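Side-chain contacts in putative tryptophan halogenase (Xanthomonas campestris pv. campestris, PDB 6Y1W), which is a flavin-dependent halogenase that probably uses reduced FAD and oxygen to halogenate an aromatic substrate such as an indole: residues 118-121 with 122-126; 152-156 with 157-161; 477-480 with 481-485. All blocks are in the same frame, centred on the assembly; numbering follows the deposited sequence.

Contact 1: residues 118-121 with 122-126; sequences AGFQ and HFWLK. With MES (2-(N-morpholino)-ethanesulfonic acid), chain G.
Gln121 lies beside His122, the two side chains pointing the same way, with its CG over one face of the imidazole, offset toward the ring's rim. Amide and ring planes are 36° apart, and both groups turn a nitrogen to one sulfonate of a bound MES molecule, probably brought by the crystallisation liquor. His122 NE2 gives a nearly straight bond to O2S of MES (3.2 Å, 172°), while Gln121 NE2 reaches O3S at 3.1 Å. The main chain joins in through Gly119 N, 3.0 Å from O1S in another nearly straight bond, and Val432 N donates to the same molecule. Gln121 takes its place by setting CG between its own N and carbonyl carbon (chi1 77°) and bending again at chi2, which folds the amide back toward the ligand; its NE2 also donates to Gly430 O. The first turn of helix 120-129 starts next to the sulfonate. His122 N bonds to Gly119 O at 3.0 Å, and Trp124 N bonds to Phe120 O. Phe120 CE2 packs on Trp124 CB at 4.0 Å. Phe123 brings the edge of its ring to Ala118 O (CE2 to O 3.7 Å). Trp124 extends away to bond through NE1 to Arg134 O and to stack on His128. Donors from two side chains and from the main chain beside a helix N terminus make this a place where an anion can bind, here the sulfonate; its negative charge would probably favour a protonated His122, whereas the positive end of the helix dipole would help hold the anion but oppose that protonation.

Contact 2: residues 152-156 with 157-161; sequences AHLPN and GGMNY
His153 and Tyr161 form the aromatic part of the contact: an offset edge-to-face pair in which the imidazole edge is directed toward the phenol face, centroids 5.3 Å apart and planes at 79°. Contact is made by the CD2 and NE2 side of the histidine. The phenol oxygen lies at the imidazole edge, in its plane, OH being 3.3 Å from His153 NE2. Both polar ends have a common partner in Glu77, whose two carboxylate oxygens bond separately to His153 NE2 and Tyr161 OH, which holds the imidazole's orientation and the position of the phenol oxygen. Phe151 adds edge-to-face contacts with each of them.

Apolar packing joins Leu154 to Met159, whose side chains meet where Leu154 CD1 presses on Met159 CG at 3.4 Å, tighter than usual for two carbons. Met159, bent at chi2 and chi3, carries its sulfur away from Leu154, and Leu141 of helix 141-148 touches both residues.

Polar main-chain contacts close the turn. The irregular loop between helix 141-148 and strand 162-166 reverses here through Asn156 and Gly157, both with positive phi, near 55°, and the chain returns alongside itself. Gly158 N makes two weak bonds, to Leu154 O at 3.4 Å and to Pro155 O at 3.1 Å. Between the two arms a water accepts from Leu154 N at 3.1 Å and from Met159 N, bridging their amides. Ala152 O, against which Met159 CG packs at 3.5 Å, is buried with no polar partner in the model. The side chain of Tyr161 comes within about 6 Å of that of Lys89, the predicted active-site lysine.

Contact 3: residues 477-480 with 481-485; sequences GIRQ and RVEAT
The guanidinium of Arg481 lies flat over the main chain one turn earlier, with Gly477 O centred beneath one face and 3.3 Å from CZ. Ile478 N lies under the same face, near NH2. No hydrogen bond links the carbonyl to the guanidinium, because the oxygen meets the flat group from above rather than along an N-H. A bend at chi3 (-75°) folds the arginine back over this peptide, and NH2 also comes 3.7 Å from Ile478 CG1. The guanidinium of Arg479 is met obliquely by Glu483 CG, 4.2 Å from NH1. Their charged ends are turned to other partners: Arg479 NE forms a salt bridge with Glu476, and Glu483 OE2 another with Arg144 of helix 141-148. In the main chain, Val482 N bonds to Ile478 O at 2.9 Å, and Glu483 N to Arg479 O at the same length. Arg481 O accepts twice, from Thr485 N and Thr485 OG1, each 3.0 Å away, on opposite faces of its plane. Buried Ile478 and Val482 contrast with exposed Gln480 and Ala484, the pattern of an amphipathic alpha-helix, here helix 468-486, with i to i+4 bonds along this part of it.

All three contacts are local and follow one another along the chain without nesting or crossing. Contact 1 comes first, at the start of helix 120-129. After helix 141-148, contact 2 closes a turn in the loop leading to strand 162-166, and contact 3 lies far later in the sequence, on helix 468-486. That late helix brings the three together: its Ile478 CD1 packs at 3.6 Å on Phe120 CE1 of contact 1, and its Thr485 CG2 at 3.5 Å on Leu154 CD1 of contact 2. Contacts 1 and 2 do not touch, their nearest atoms being about 14 Å apart, so residues 477-485 bridge two earlier parts of the fold.

Contact 1: residues 118-121 with 122-126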
# COMPACT_ATOMS: atom_id res chain seq x y z
N ALA A 118 8.77 8.29 13.63
CA ALA A 118 8.60 7.20 14.60
C ALA A 118 7.17 7.14 15.11
O ALA A 118 6.61 8.18 15.52
CB ALA A 118 9.53 7.40 15.80
N GLY A 119 6.61 5.94 15.15
CA GLY A 119 5.25 5.80 15.63
C GLY A 119 5.15 6.07 17.13
O GLY A 119 6.15 6.03 17.86
N PHE A 120 3.91 6.32 17.58
CA PHE A 120 3.67 6.70 18.98
C PHE A 120 4.29 5.72 19.97
O PHE A 120 4.72 6.11 21.07
CB PHE A 120 2.15 6.75 19.25
CG PHE A 120 1.82 6.96 20.73
CD1 PHE A 120 2.13 8.17 21.30
CD2 PHE A 120 1.20 5.96 21.48
CE1 PHE A 120 1.83 8.42 22.66
CE2 PHE A 120 0.91 6.18 22.85
CZ PHE A 120 1.25 7.42 23.44
N GLN A 121 4.30 4.43 19.64
CA GLN A 121 4.75 3.43 20.60
C GLN A 121 6.19 3.65 21.02
O GLN A 121 6.56 3.21 22.11
CB GLN A 121 4.55 2.01 20.06
CG GLN A 121 5.57 1.53 19.02
CD GLN A 121 5.27 1.99 17.60
OE1 GLN A 121 4.51 2.94 17.37
NE2 GLN A 121 5.96 1.37 16.62
N HIS A 122 7.02 4.31 20.19
CA HIS A 122 8.40 4.58 20.60
C HIS A 122 8.45 5.59 21.72
O HIS A 122 9.22 5.40 22.68
CB HIS A 122 9.22 5.04 19.39
CG HIS A 122 9.35 3.96 18.36
ND1 HIS A 122 10.19 2.89 18.54
CD2 HIS A 122 8.66 3.72 17.22
CE1 HIS A 122 10.06 2.05 17.53
NE2 HIS A 122 9.13 2.54 16.71
N PHE A 123 7.60 6.62 21.67
CA PHE A 123 7.50 7.56 22.78
C PHE A 123 6.91 6.89 24.00
O PHE A 123 7.38 7.11 25.12
CB PHE A 123 6.69 8.78 22.35
CG PHE A 123 7.30 9.48 21.18
CD1 PHE A 123 8.32 10.40 21.36
CD2 PHE A 123 6.92 9.13 19.88
CE1 PHE A 123 8.94 11.00 20.27
CE2 PHE A 123 7.52 9.73 18.79
CZ PHE A 123 8.54 10.66 18.97
N TRP A 124 5.91 6.03 23.79
CA TRP A 124 5.34 5.33 24.94
C TRP A 124 6.36 4.41 25.61
O TRP A 124 6.44 4.35 26.84
CB TRP A 124 4.10 4.55 24.52
CG TRP A 124 3.42 3.89 25.67
CD1 TRP A 124 2.45 4.44 26.46
CD2 TRP A 124 3.65 2.57 26.18
NE1 TRP A 124 2.06 3.54 27.43
CE2 TRP A 124 2.80 2.40 27.30
CE3 TRP A 124 4.51 1.53 25.83
CZ2 TRP A 124 2.76 1.21 28.04
CZ3 TRP A 124 4.48 0.37 26.57
CH2 TRP A 124 3.62 0.22 27.67
N LEU A 125 7.17 3.69 24.80
CA LEU A 125 8.19 2.79 25.33
C LEU A 125 9.24 3.55 26.15
O LEU A 125 9.64 3.10 27.23
CB LEU A 125 8.86 2.02 24.18
CG LEU A 125 7.99 0.88 23.60
CD1 LEU A 125 8.46 0.45 22.20
CD2 LEU A 125 7.87 -0.32 24.58
N LYS A 126 9.69 4.69 25.64
CA LYS A 126 10.62 5.52 26.41
C LYS A 126 9.95 5.95 27.70
O LYS A 126 10.55 5.89 28.78
CB LYS A 126 11.03 6.73 25.58
CG LYS A 126 11.77 7.82 26.33
CD LYS A 126 13.22 7.57 26.44
CE LYS A 126 13.90 8.79 27.03
NZ LYS A 126 15.31 8.36 27.18
O1 MES G . 5.68 7.06 11.68
C2 MES G . 4.58 6.22 11.30
C3 MES G . 4.99 5.08 10.37
N4 MES G . 6.19 4.50 10.97
C5 MES G . 7.35 5.33 11.28
C6 MES G . 6.92 6.77 11.02
C7 MES G . 6.15 3.09 11.37
C8 MES G . 7.53 2.67 11.88
S MES G . 7.47 2.70 13.56
O1S MES G . 8.34 3.77 14.05
O2S MES G . 7.92 1.38 14.04
O3S MES G . 6.06 2.97 13.97

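Contact 2: residues 152-156 with 157-161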
# COMPACT_ATOMS: atom_id res chain seq x y z
N ALA A 152 -20.88 7.08 19.86
CA ALA A 152 -21.62 7.88 18.88
C ALA A 152 -20.66 8.18 17.73
O ALA A 152 -19.46 8.06 17.89
CB ALA A 152 -22.18 9.17 19.52
N HIS A 153 -21.20 8.56 16.56
CA HIS A 153 -20.32 8.98 15.48
C HIS A 153 -19.65 10.30 15.84
O HIS A 153 -20.24 11.14 16.52
CB HIS A 153 -21.07 9.19 14.15
CG HIS A 153 -21.86 8.01 13.71
ND1 HIS A 153 -23.16 7.81 14.09
CD2 HIS A 153 -21.53 6.97 12.91
CE1 HIS A 153 -23.61 6.69 13.55
NE2 HIS A 153 -22.63 6.16 12.83
N LEU A 154 -18.44 10.49 15.36
CA LEU A 154 -17.77 11.77 15.53
C LEU A 154 -17.50 12.43 14.18
O LEU A 154 -17.38 11.73 13.17
CB LEU A 154 -16.45 11.60 16.29
CG LEU A 154 -16.61 11.37 17.79
CD1 LEU A 154 -15.26 11.05 18.46
CD2 LEU A 154 -17.27 12.60 18.42
N PRO A 155 -17.39 13.76 14.14
CA PRO A 155 -17.17 14.44 12.86
C PRO A 155 -15.93 13.90 12.14
O PRO A 155 -14.95 13.50 12.76
CB PRO A 155 -16.98 15.90 13.26
CG PRO A 155 -17.71 16.04 14.54
CD PRO A 155 -17.56 14.72 15.25
N ASN A 156 -16.02 13.90 10.80
CA ASN A 156 -14.90 13.51 9.93
C ASN A 156 -14.38 12.12 10.27
O ASN A 156 -13.16 11.90 10.35
CB ASN A 156 -13.77 14.53 9.97
CG ASN A 156 -14.25 15.95 9.71
OD1 ASN A 156 -13.84 16.89 10.39
ND2 ASN A 156 -15.13 16.10 8.73
N GLY A 157 -15.30 11.19 10.50
CA GLY A 157 -14.91 9.82 10.85
C GLY A 157 -13.98 9.73 12.04
O GLY A 157 -13.02 8.94 12.03
N GLY A 158 -14.22 10.54 13.08
CA GLY A 158 -13.34 10.55 14.23
C GLY A 158 -13.45 9.33 15.13
O GLY A 158 -12.56 9.10 15.96
N MET A 159 -14.51 8.55 15.00
CA MET A 159 -14.66 7.28 15.70
C MET A 159 -14.58 6.17 14.67
O MET A 159 -15.34 6.19 13.68
CB MET A 159 -16.00 7.21 16.45
CG MET A 159 -15.98 7.74 17.89
SD MET A 159 -15.12 6.63 19.02
CE MET A 159 -15.64 5.13 18.28
N ASN A 160 -13.66 5.22 14.85
CA ASN A 160 -13.54 4.07 13.96
C ASN A 160 -14.30 2.89 14.54
O ASN A 160 -14.13 2.58 15.73
CB ASN A 160 -12.06 3.73 13.79
CG ASN A 160 -11.32 4.84 13.07
OD1 ASN A 160 -11.43 4.96 11.86
ND2 ASN A 160 -10.64 5.71 13.82
N TYR A 161 -15.15 2.25 13.73
CA TYR A 161 -16.09 1.29 14.30
C TYR A 161 -16.56 0.32 13.22
O TYR A 161 -16.35 0.54 12.01
CB TYR A 161 -17.32 1.98 14.92
CG TYR A 161 -18.20 2.65 13.87
CD1 TYR A 161 -17.96 3.98 13.47
CD2 TYR A 161 -19.25 1.97 13.27
CE1 TYR A 161 -18.71 4.56 12.47
CE2 TYR A 161 -20.02 2.57 12.27
CZ TYR A 161 -19.75 3.88 11.91
OH TYR A 161 -20.49 4.49 10.91
O HOH W 1 -17.37 8.34 13.46

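Contact 3: residues 477-480 with 481-485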
# COMPACT_ATOMS: atom_id res chain seq x y z
N GLY A 477 -1.21 15.19 27.50
CA GLY A 477 -2.04 15.95 26.58
C GLY A 477 -2.89 15.05 25.71
O GLY A 477 -4.08 15.31 25.51
N ILE A 478 -2.30 13.96 25.22
CA ILE A 478 -3.08 12.94 24.49
C ILE A 478 -4.17 12.35 25.38
O ILE A 478 -5.35 12.26 24.98
CB ILE A 478 -2.13 11.84 23.95
CG1 ILE A 478 -1.22 12.40 22.83
CG2 ILE A 478 -2.92 10.62 23.46
CD1 ILE A 478 -0.04 11.50 22.58
N ARG A 479 -3.82 11.94 26.60
CA ARG A 479 -4.83 11.29 27.45
C ARG A 479 -5.97 12.25 27.78
O ARG A 479 -7.14 11.84 27.86
CB ARG A 479 -4.18 10.75 28.72
CG ARG A 479 -5.09 9.77 29.48
CD ARG A 479 -4.40 9.16 30.66
NE ARG A 479 -4.10 10.16 31.67
CZ ARG A 479 -5.00 10.62 32.52
NH1 ARG A 479 -6.24 10.15 32.48
NH2 ARG A 479 -4.66 11.54 33.41
N GLN A 480 -5.66 13.54 27.98
CA GLN A 480 -6.72 14.50 28.28
C GLN A 480 -7.65 14.70 27.10
O GLN A 480 -8.86 14.86 27.29
CB GLN A 480 -6.13 15.84 28.71
CG GLN A 480 -5.46 15.76 30.05
CD GLN A 480 -4.63 17.01 30.36
OE1 GLN A 480 -4.54 17.93 29.54
NE2 GLN A 480 -4.01 17.03 31.53
N ARG A 481 -7.10 14.68 25.88
CA ARG A 481 -7.94 14.79 24.70
C ARG A 481 -8.81 13.54 24.52
O ARG A 481 -10.01 13.65 24.25
CB ARG A 481 -7.07 15.06 23.48
CG ARG A 481 -6.46 16.49 23.49
CD ARG A 481 -5.76 16.84 22.19
NE ARG A 481 -4.46 16.17 22.08
CZ ARG A 481 -3.33 16.63 22.60
NH1 ARG A 481 -3.31 17.78 23.28
NH2 ARG A 481 -2.21 15.95 22.45
N VAL A 482 -8.25 12.34 24.77
CA VAL A 482 -9.08 11.12 24.74
C VAL A 482 -10.22 11.21 25.74
O VAL A 482 -11.38 10.92 25.42
CB VAL A 482 -8.20 9.89 25.02
CG1 VAL A 482 -9.05 8.62 25.40
CG2 VAL A 482 -7.25 9.64 23.88
N GLU A 483 -9.90 11.57 26.99
CA GLU A 483 -10.94 11.58 28.01
C GLU A 483 -11.99 12.65 27.73
O GLU A 483 -13.17 12.43 28.01
CB GLU A 483 -10.31 11.74 29.39
CG GLU A 483 -9.54 10.51 29.87
CD GLU A 483 -10.36 9.24 29.78
OE1 GLU A 483 -11.39 9.14 30.51
OE2 GLU A 483 -9.98 8.35 28.99
N ALA A 484 -11.59 13.80 27.18
CA ALA A 484 -12.59 14.84 26.91
C ALA A 484 -13.53 14.41 25.79
O ALA A 484 -14.71 14.77 25.79
CB ALA A 484 -11.90 16.15 26.55
N THR A 485 -12.99 13.71 24.80
CA THR A 485 -13.81 13.20 23.71
C THR A 485 -14.72 12.09 24.21
O THR A 485 -15.92 12.07 23.89
CB THR A 485 -12.91 12.74 22.57
OG1 THR A 485 -12.09 13.84 22.15
CG2 THR A 485 -13.74 12.27 21.36